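Local atomic coordinates of benzoate transport porin BenP (Acinetobacter baumannii AB307-0294, PDB entry 5DL8), a protein that probably acts as an outer-membrane porin of the OprD family, forming a beta-barrel channel for the uptake of small solutes such as benzoate. Residues Glu223-Glu234 / Ser246-Asp256. Sequence-based numbering, arbitrary orientation.
Sequences EDLYNKHYVGLE and SKFKYFNAKDD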
ATOM      1  N   GLU A 223     -12.217  11.722  10.282  1.00 28.02           N
ATOM      2  CA  GLU A 223     -12.862  12.498  11.365  1.00 31.81           C
ATOM      3  C   GLU A 223     -12.065  12.566  12.656  1.00 33.72           C
ATOM      4  O   GLU A 223     -11.598  11.513  13.118  1.00 35.08           O
ATOM      5  CB  GLU A 223     -14.255  11.998  11.659  1.00 33.79           C
ATOM      6  CG  GLU A 223     -15.257  12.162  10.521  1.00 35.73           C
ATOM      7  CD  GLU A 223     -16.633  11.612  10.855  1.00 38.75           C
ATOM      8  OE1 GLU A 223     -16.919  11.352  12.045  1.00 43.57           O
ATOM      9  OE2 GLU A 223     -17.432  11.386   9.928  1.00 40.58           O
ATOM     10  N   ASP A 224     -11.851  13.775  13.204  1.00 37.62           N
ATOM     11  CA  ASP A 224     -11.197  14.077  14.555  1.00 40.22           C
ATOM     12  C   ASP A 224      -9.688  13.877  14.540  1.00 38.80           C
ATOM     13  O   ASP A 224      -9.018  14.047  15.543  1.00 35.54           O
ATOM     14  CB  ASP A 224     -11.734  13.191  15.728  1.00 45.94           C
ATOM     15  CG  ASP A 224     -13.260  12.815  15.604  1.00 51.81           C
ATOM     16  OD1 ASP A 224     -13.982  13.818  15.746  1.00 50.05           O
ATOM     17  OD2 ASP A 224     -13.679  11.539  15.378  1.00 52.08           O
ATOM     18  N   LEU A 225      -9.133  13.434  13.399  1.00 36.10           N
ATOM     19  CA  LEU A 225      -7.670  13.321  13.244  1.00 34.30           C
ATOM     20  C   LEU A 225      -7.121  14.434  12.272  1.00 33.05           C
ATOM     21  O   LEU A 225      -6.501  15.406  12.717  1.00 34.55           O
ATOM     22  CB  LEU A 225      -7.283  11.871  12.841  1.00 32.15           C
ATOM     23  CG  LEU A 225      -7.965  10.742  13.650  1.00 32.11           C
ATOM     24  CD1 LEU A 225      -7.485   9.338  13.237  1.00 31.58           C
ATOM     25  CD2 LEU A 225      -7.612  10.948  15.103  1.00 33.63           C
ATOM     26  N   TYR A 226      -7.378  14.321  10.974  1.00 31.46           N
ATOM     27  CA  TYR A 226      -6.824  15.245   9.974  1.00 29.78           C
ATOM     28  C   TYR A 226      -7.554  15.095   8.622  1.00 28.63           C
ATOM     29  O   TYR A 226      -8.234  14.083   8.311  1.00 28.51           O
ATOM     30  CB  TYR A 226      -5.291  15.107   9.860  1.00 28.96           C
ATOM     31  CG  TYR A 226      -4.759  13.720   9.385  1.00 27.75           C
ATOM     32  CD1 TYR A 226      -4.610  13.424   8.028  1.00 27.48           C
ATOM     33  CD2 TYR A 226      -4.314  12.754  10.310  1.00 28.31           C
ATOM     34  CE1 TYR A 226      -4.141  12.141   7.594  1.00 28.37           C
ATOM     35  CE2 TYR A 226      -3.834  11.532   9.926  1.00 26.39           C
ATOM     36  CZ  TYR A 226      -3.767  11.205   8.594  1.00 28.99           C
ATOM     37  OH  TYR A 226      -3.247   9.984   8.225  1.00 30.61           O
ATOM     38  N   ASN A 227      -7.426  16.142   7.862  1.00 28.20           N
ATOM     39  CA  ASN A 227      -7.957  16.238   6.486  1.00 27.65           C
ATOM     40  C   ASN A 227      -6.858  16.263   5.483  1.00 25.46           C
ATOM     41  O   ASN A 227      -5.840  16.887   5.675  1.00 24.71           O
ATOM     42  CB  ASN A 227      -8.828  17.490   6.412  1.00 28.94           C
ATOM     43  CG  ASN A 227     -10.043  17.370   7.342  1.00 31.58           C
ATOM     44  OD1 ASN A 227     -10.604  16.279   7.519  1.00 32.11           O
ATOM     45  ND2 ASN A 227     -10.388  18.456   8.011  1.00 32.62           N
ATOM     46  N   LYS A 228      -7.004  15.515   4.431  1.00 25.52           N
ATOM     47  CA  LYS A 228      -5.908  15.342   3.473  1.00 25.65           C
ATOM     48  C   LYS A 228      -6.362  15.619   2.049  1.00 26.02           C
ATOM     49  O   LYS A 228      -7.390  15.125   1.599  1.00 25.94           O
ATOM     50  CB  LYS A 228      -5.365  13.962   3.619  1.00 27.49           C
ATOM     51  CG  LYS A 228      -4.299  13.500   2.629  1.00 29.71           C
ATOM     52  CD  LYS A 228      -4.249  11.990   2.816  1.00 31.62           C
ATOM     53  CE  LYS A 228      -3.117  11.201   2.118  1.00 32.88           C
ATOM     54  NZ  LYS A 228      -1.749  11.300   2.731  1.00 33.13           N
ATOM     55  N   HIS A 229      -5.587  16.454   1.370  1.00 26.35           N
ATOM     56  CA  HIS A 229      -5.723  16.695  -0.118  1.00 26.81           C
ATOM     57  C   HIS A 229      -4.505  16.080  -0.864  1.00 25.26           C
ATOM     58  O   HIS A 229      -3.343  16.208  -0.428  1.00 24.63           O
ATOM     59  CB  HIS A 229      -5.815  18.201  -0.485  1.00 26.62           C
ATOM     60  CG  HIS A 229      -6.976  18.904   0.105  1.00 27.25           C
ATOM     61  ND1 HIS A 229      -8.086  19.284  -0.641  1.00 28.88           N
ATOM     62  CD2 HIS A 229      -7.195  19.366   1.359  1.00 26.91           C
ATOM     63  CE1 HIS A 229      -8.963  19.877   0.151  1.00 28.60           C
ATOM     64  NE2 HIS A 229      -8.448  19.956   1.361  1.00 28.32           N
ATOM     65  N   TYR A 230      -4.801  15.484  -2.007  1.00 24.63           N
ATOM     66  CA  TYR A 230      -3.816  14.971  -2.901  1.00 23.86           C
ATOM     67  C   TYR A 230      -4.159  15.355  -4.345  1.00 24.50           C
ATOM     68  O   TYR A 230      -5.283  15.179  -4.806  1.00 24.04           O
ATOM     69  CB  TYR A 230      -3.840  13.408  -2.753  1.00 22.82           C
ATOM     70  CG  TYR A 230      -3.100  12.693  -3.897  1.00 21.97           C
ATOM     71  CD1 TYR A 230      -1.746  12.676  -3.901  1.00 22.50           C
ATOM     72  CD2 TYR A 230      -3.747  12.094  -4.934  1.00 23.28           C
ATOM     73  CE1 TYR A 230      -0.994  12.069  -4.889  1.00 23.00           C
ATOM     74  CE2 TYR A 230      -3.036  11.449  -5.994  1.00 23.42           C
ATOM     75  CZ  TYR A 230      -1.626  11.388  -5.896  1.00 24.39           C
ATOM     76  OH  TYR A 230      -0.760  10.828  -6.799  1.00 25.49           O
ATOM     77  N   VAL A 231      -3.167  15.851  -5.058  1.00 27.18           N
ATOM     78  CA  VAL A 231      -3.212  16.022  -6.525  1.00 27.77           C
ATOM     79  C   VAL A 231      -2.045  15.271  -7.116  1.00 26.42           C
ATOM     80  O   VAL A 231      -0.820  15.491  -6.771  1.00 24.57           O
ATOM     81  CB  VAL A 231      -3.127  17.490  -6.998  1.00 30.63           C
ATOM     82  CG1 VAL A 231      -3.360  17.596  -8.509  1.00 32.52           C
ATOM     83  CG2 VAL A 231      -4.256  18.279  -6.445  1.00 31.94           C
ATOM     84  N   GLY A 232      -2.390  14.415  -8.043  1.00 26.73           N
ATOM     85  CA  GLY A 232      -1.345  13.592  -8.755  1.00 28.44           C
ATOM     86  C   GLY A 232      -1.502  13.905 -10.249  1.00 29.49           C
ATOM     87  O   GLY A 232      -2.597  13.919 -10.707  1.00 30.61           O
ATOM     88  N   LEU A 233      -0.443  14.263 -10.967  1.00 30.67           N
ATOM     89  CA  LEU A 233      -0.440  14.304 -12.473  1.00 32.39           C
ATOM     90  C   LEU A 233       0.637  13.395 -13.048  1.00 32.94           C
ATOM     91  O   LEU A 233       1.807  13.385 -12.588  1.00 31.03           O
ATOM     92  CB  LEU A 233      -0.133  15.686 -12.989  1.00 34.37           C
ATOM     93  CG  LEU A 233      -1.191  16.737 -12.566  1.00 37.00           C
ATOM     94  CD1 LEU A 233      -0.610  18.130 -12.833  1.00 41.54           C
ATOM     95  CD2 LEU A 233      -2.529  16.703 -13.251  1.00 36.76           C
ATOM     96  N   GLU A 234       0.248  12.603 -14.046  1.00 33.60           N
ATOM     97  CA  GLU A 234       1.162  11.635 -14.641  1.00 32.45           C
ATOM     98  C   GLU A 234       1.208  11.779 -16.132  1.00 32.18           C
ATOM     99  O   GLU A 234       0.190  11.709 -16.847  1.00 32.20           O
ATOM    100  CB  GLU A 234       0.775  10.201 -14.189  1.00 33.66           C
ATOM    101  CG  GLU A 234       1.702   9.115 -14.764  1.00 36.15           C
ATOM    102  CD  GLU A 234       1.356   7.672 -14.345  1.00 38.61           C
ATOM    103  OE1 GLU A 234       0.526   7.443 -13.452  1.00 41.58           O
ATOM    104  OE2 GLU A 234       2.007   6.714 -14.870  1.00 45.28           O
ATOM    105  N   SER A 246       6.622  10.701 -16.225  1.00 31.72           N
ATOM    106  CA  SER A 246       6.759  11.861 -15.324  1.00 31.90           C
ATOM    107  C   SER A 246       5.565  11.983 -14.416  1.00 31.33           C
ATOM    108  O   SER A 246       4.398  12.161 -14.903  1.00 29.67           O
ATOM    109  CB  SER A 246       6.774  13.156 -16.114  1.00 32.74           C
ATOM    110  OG  SER A 246       7.778  12.947 -17.100  1.00 36.00           O
ATOM    111  N   LYS A 247       5.872  12.003 -13.141  1.00 30.59           N
ATOM    112  CA  LYS A 247       4.872  12.176 -12.181  1.00 31.21           C
ATOM    113  C   LYS A 247       5.114  13.369 -11.274  1.00 31.62           C
ATOM    114  O   LYS A 247       6.241  13.535 -10.815  1.00 31.12           O
ATOM    115  CB  LYS A 247       4.841  10.985 -11.282  1.00 30.06           C
ATOM    116  CG  LYS A 247       4.265   9.812 -11.920  1.00 31.52           C
ATOM    117  CD  LYS A 247       4.144   8.678 -10.888  1.00 34.64           C
ATOM    118  CE  LYS A 247       4.179   7.272 -11.512  1.00 38.10           C
ATOM    119  NZ  LYS A 247       3.913   6.231 -10.479  1.00 41.12           N
ATOM    120  N   PHE A 248       4.039  14.134 -10.983  1.00 29.37           N
ATOM    121  CA  PHE A 248       4.086  15.171  -9.967  1.00 29.12           C
ATOM    122  C   PHE A 248       3.067  14.869  -8.978  1.00 27.33           C
ATOM    123  O   PHE A 248       1.940  14.731  -9.362  1.00 28.30           O
ATOM    124  CB  PHE A 248       3.776  16.522 -10.585  1.00 31.36           C
ATOM    125  CG  PHE A 248       3.615  17.669  -9.602  1.00 30.84           C
ATOM    126  CD1 PHE A 248       4.717  18.318  -9.074  1.00 31.52           C
ATOM    127  CD2 PHE A 248       2.332  18.179  -9.301  1.00 34.00           C
ATOM    128  CE1 PHE A 248       4.530  19.405  -8.145  1.00 33.73           C
ATOM    129  CE2 PHE A 248       2.130  19.298  -8.400  1.00 33.96           C
ATOM    130  CZ  PHE A 248       3.236  19.926  -7.839  1.00 32.31           C
ATOM    131  N   LYS A 249       3.445  14.868  -7.716  1.00 24.89           N
ATOM    132  CA  LYS A 249       2.544  14.574  -6.666  1.00 25.45           C
ATOM    133  C   LYS A 249       2.530  15.656  -5.572  1.00 24.69           C
ATOM    134  O   LYS A 249       3.584  16.067  -5.079  1.00 24.66           O
ATOM    135  CB  LYS A 249       2.935  13.220  -6.039  1.00 25.52           C
ATOM    136  CG  LYS A 249       2.850  12.136  -7.132  1.00 26.55           C
ATOM    137  CD  LYS A 249       3.391  10.803  -6.752  1.00 26.95           C
ATOM    138  CE  LYS A 249       2.920   9.670  -7.581  1.00 27.25           C
ATOM    139  NZ  LYS A 249       1.623   9.193  -7.153  1.00 26.81           N
ATOM    140  N   TYR A 250       1.327  16.058  -5.134  1.00 25.38           N
ATOM    141  CA  TYR A 250       1.168  17.058  -4.048  1.00 23.97           C
ATOM    142  C   TYR A 250       0.209  16.547  -3.007  1.00 22.91           C
ATOM    143  O   TYR A 250      -0.941  16.185  -3.294  1.00 23.37           O
ATOM    144  CB  TYR A 250       0.725  18.410  -4.560  1.00 23.81           C
ATOM    145  CG  TYR A 250       0.413  19.438  -3.447  1.00 24.85           C
ATOM    146  CD1 TYR A 250       1.410  20.152  -2.863  1.00 25.57           C
ATOM    147  CD2 TYR A 250      -0.878  19.691  -3.024  1.00 25.60           C
ATOM    148  CE1 TYR A 250       1.149  21.100  -1.852  1.00 26.18           C
ATOM    149  CE2 TYR A 250      -1.159  20.638  -2.102  1.00 25.79           C
ATOM    150  CZ  TYR A 250      -0.121  21.319  -1.486  1.00 27.16           C
ATOM    151  OH  TYR A 250      -0.358  22.216  -0.466  1.00 27.51           O
ATOM    152  N   PHE A 251       0.722  16.466  -1.809  1.00 22.22           N
ATOM    153  CA  PHE A 251      -0.105  16.158  -0.622  1.00 23.00           C
ATOM    154  C   PHE A 251      -0.186  17.376   0.354  1.00 21.65           C
ATOM    155  O   PHE A 251       0.851  18.008   0.692  1.00 19.80           O
ATOM    156  CB  PHE A 251       0.430  14.929   0.208  1.00 22.87           C
ATOM    157  CG  PHE A 251       0.372  13.595  -0.467  1.00 23.85           C
ATOM    158  CD1 PHE A 251       1.347  13.200  -1.308  1.00 24.71           C
ATOM    159  CD2 PHE A 251      -0.597  12.720  -0.165  1.00 25.09           C
ATOM    160  CE1 PHE A 251       1.302  11.962  -1.945  1.00 26.15           C
ATOM    161  CE2 PHE A 251      -0.679  11.480  -0.742  1.00 24.75           C
ATOM    162  CZ  PHE A 251       0.264  11.076  -1.638  1.00 26.79           C
ATOM    163  N   ASN A 252      -1.355  17.544   0.936  1.00 22.08           N
ATOM    164  CA  ASN A 252      -1.522  18.530   2.021  1.00 23.92           C
ATOM    165  C   ASN A 252      -2.283  17.854   3.139  1.00 24.34           C
ATOM    166  O   ASN A 252      -3.373  17.424   2.893  1.00 24.98           O
ATOM    167  CB  ASN A 252      -2.368  19.701   1.536  1.00 25.08           C
ATOM    168  CG  ASN A 252      -2.340  20.963   2.459  1.00 26.37           C
ATOM    169  OD1 ASN A 252      -2.969  21.026   3.548  1.00 28.13           O
ATOM    170  ND2 ASN A 252      -1.683  21.990   1.982  1.00 26.47           N
ATOM    171  N   ALA A 253      -1.704  17.875   4.339  1.00 24.43           N
ATOM    172  CA  ALA A 253      -2.304  17.321   5.611  1.00 25.81           C
ATOM    173  C   ALA A 253      -2.411  18.402   6.764  1.00 26.04           C
ATOM    174  O   ALA A 253      -1.446  19.017   7.187  1.00 24.33           O
ATOM    175  CB  ALA A 253      -1.491  16.133   6.100  1.00 24.29           C
ATOM    176  N   LYS A 254      -3.598  18.510   7.294  1.00 27.99           N
ATOM    177  CA  LYS A 254      -3.895  19.438   8.319  1.00 31.77           C
ATOM    178  C   LYS A 254      -4.848  18.914   9.350  1.00 32.22           C
ATOM    179  O   LYS A 254      -5.865  18.320   8.996  1.00 30.45           O
ATOM    180  CB  LYS A 254      -4.543  20.663   7.642  1.00 35.99           C
ATOM    181  CG  LYS A 254      -4.342  21.901   8.396  1.00 40.11           C
ATOM    182  CD  LYS A 254      -2.944  22.454   8.079  1.00 43.51           C
ATOM    183  CE  LYS A 254      -2.670  23.732   8.949  1.00 46.53           C
ATOM    184  NZ  LYS A 254      -2.451  23.526  10.459  1.00 47.47           N
ATOM    185  N   ASP A 255      -4.638  19.191  10.639  1.00 35.13           N
ATOM    186  CA  ASP A 255      -5.540  18.454  11.622  1.00 40.79           C
ATOM    187  C   ASP A 255      -7.051  18.840  11.559  1.00 42.52           C
ATOM    188  O   ASP A 255      -7.316  19.954  11.222  1.00 41.91           O
ATOM    189  CB  ASP A 255      -4.991  18.449  13.050  1.00 43.04           C
ATOM    190  CG  ASP A 255      -4.987  19.710  13.589  1.00 45.60           C
ATOM    191  OD1 ASP A 255      -5.193  20.665  12.777  1.00 59.48           O
ATOM    192  OD2 ASP A 255      -4.856  19.811  14.773  1.00 49.79           O
ATOM    193  N   ASP A 256      -7.983  17.880  11.833  1.00 45.08           N
ATOM    194  CA  ASP A 256      -9.467  18.041  11.660  1.00 49.46           C
ATOM    195  C   ASP A 256     -10.000  18.447  13.003  1.00 55.45           C
ATOM    196  O   ASP A 256     -10.011  17.618  13.968  1.00 57.25           O
ATOM    197  CB  ASP A 256     -10.258  16.797  11.190  1.00 47.68           C
ATOM    198  CG  ASP A 256     -11.811  17.049  11.100  1.00 47.61           C
ATOM    199  OD1 ASP A 256     -12.268  18.001  10.453  1.00 46.73           O
ATOM    200  OD2 ASP A 256     -12.617  16.270  11.653  1.00 47.68           O
TER
HETATM  201  O   HOH W   1      -5.419  19.487   4.403  1.00 23.44           O
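Asn-227, His-229, Val-231 and Leu-233 form reciprocal N-H...O pairs with Lys-254, Asn-252, Tyr-250 and Phe-248, and the two strands run antiparallel, their axes at 165°. Side chains alternate accordingly, and Lys-228, Tyr-230, Lys-249 and Phe-251 share one face.

Among the aromatics there, Tyr-230 CD1 lies over one face of the Phe-251 ring, 3.4 Å from its CZ and offset toward the rim. The planes are inclined at 45°, an oblique pair rather than a stack. Lys-228 approaches the same ring obliquely, NZ 3.4 Å from Phe-251 CD2, while its ammonium is hydrogen-bonded to the hydroxyl of Tyr-293.

The paired strands form a beta hairpin in the wall of the OprD-family barrel; 226-238 pairs on its other edge with strand 213-222, and 243-255 with 263-275. On the other face of the hairpin, Leu-233 and Phe-248 both touch a bound C8E detergent, consistent with a lipid-facing surface.

Polar side chains bond across the strands at two places. Lys-249 NZ donates to Tyr-230 OH at 2.9 Å, near the plane of the tyrosine ring; a bend at chi4 (-82°) turns the ammonium to the hydroxyl. At the end away from the hairpin's own turn, Asp-256 divides its carboxylate: OD2 accepts Asp-224 N at 3.0 Å, almost straight, through its anti lone pair, while OD1 takes Asn-227 ND2 at 3.1 Å. Asn-221 donates to OD1 of that same amide, helping to fix its rotation. Asp-256 N additionally reaches Leu-225 O from above the carbonyl plane, beside the classic bulge that Leu-225 and Tyr-226 form opposite Leu-222.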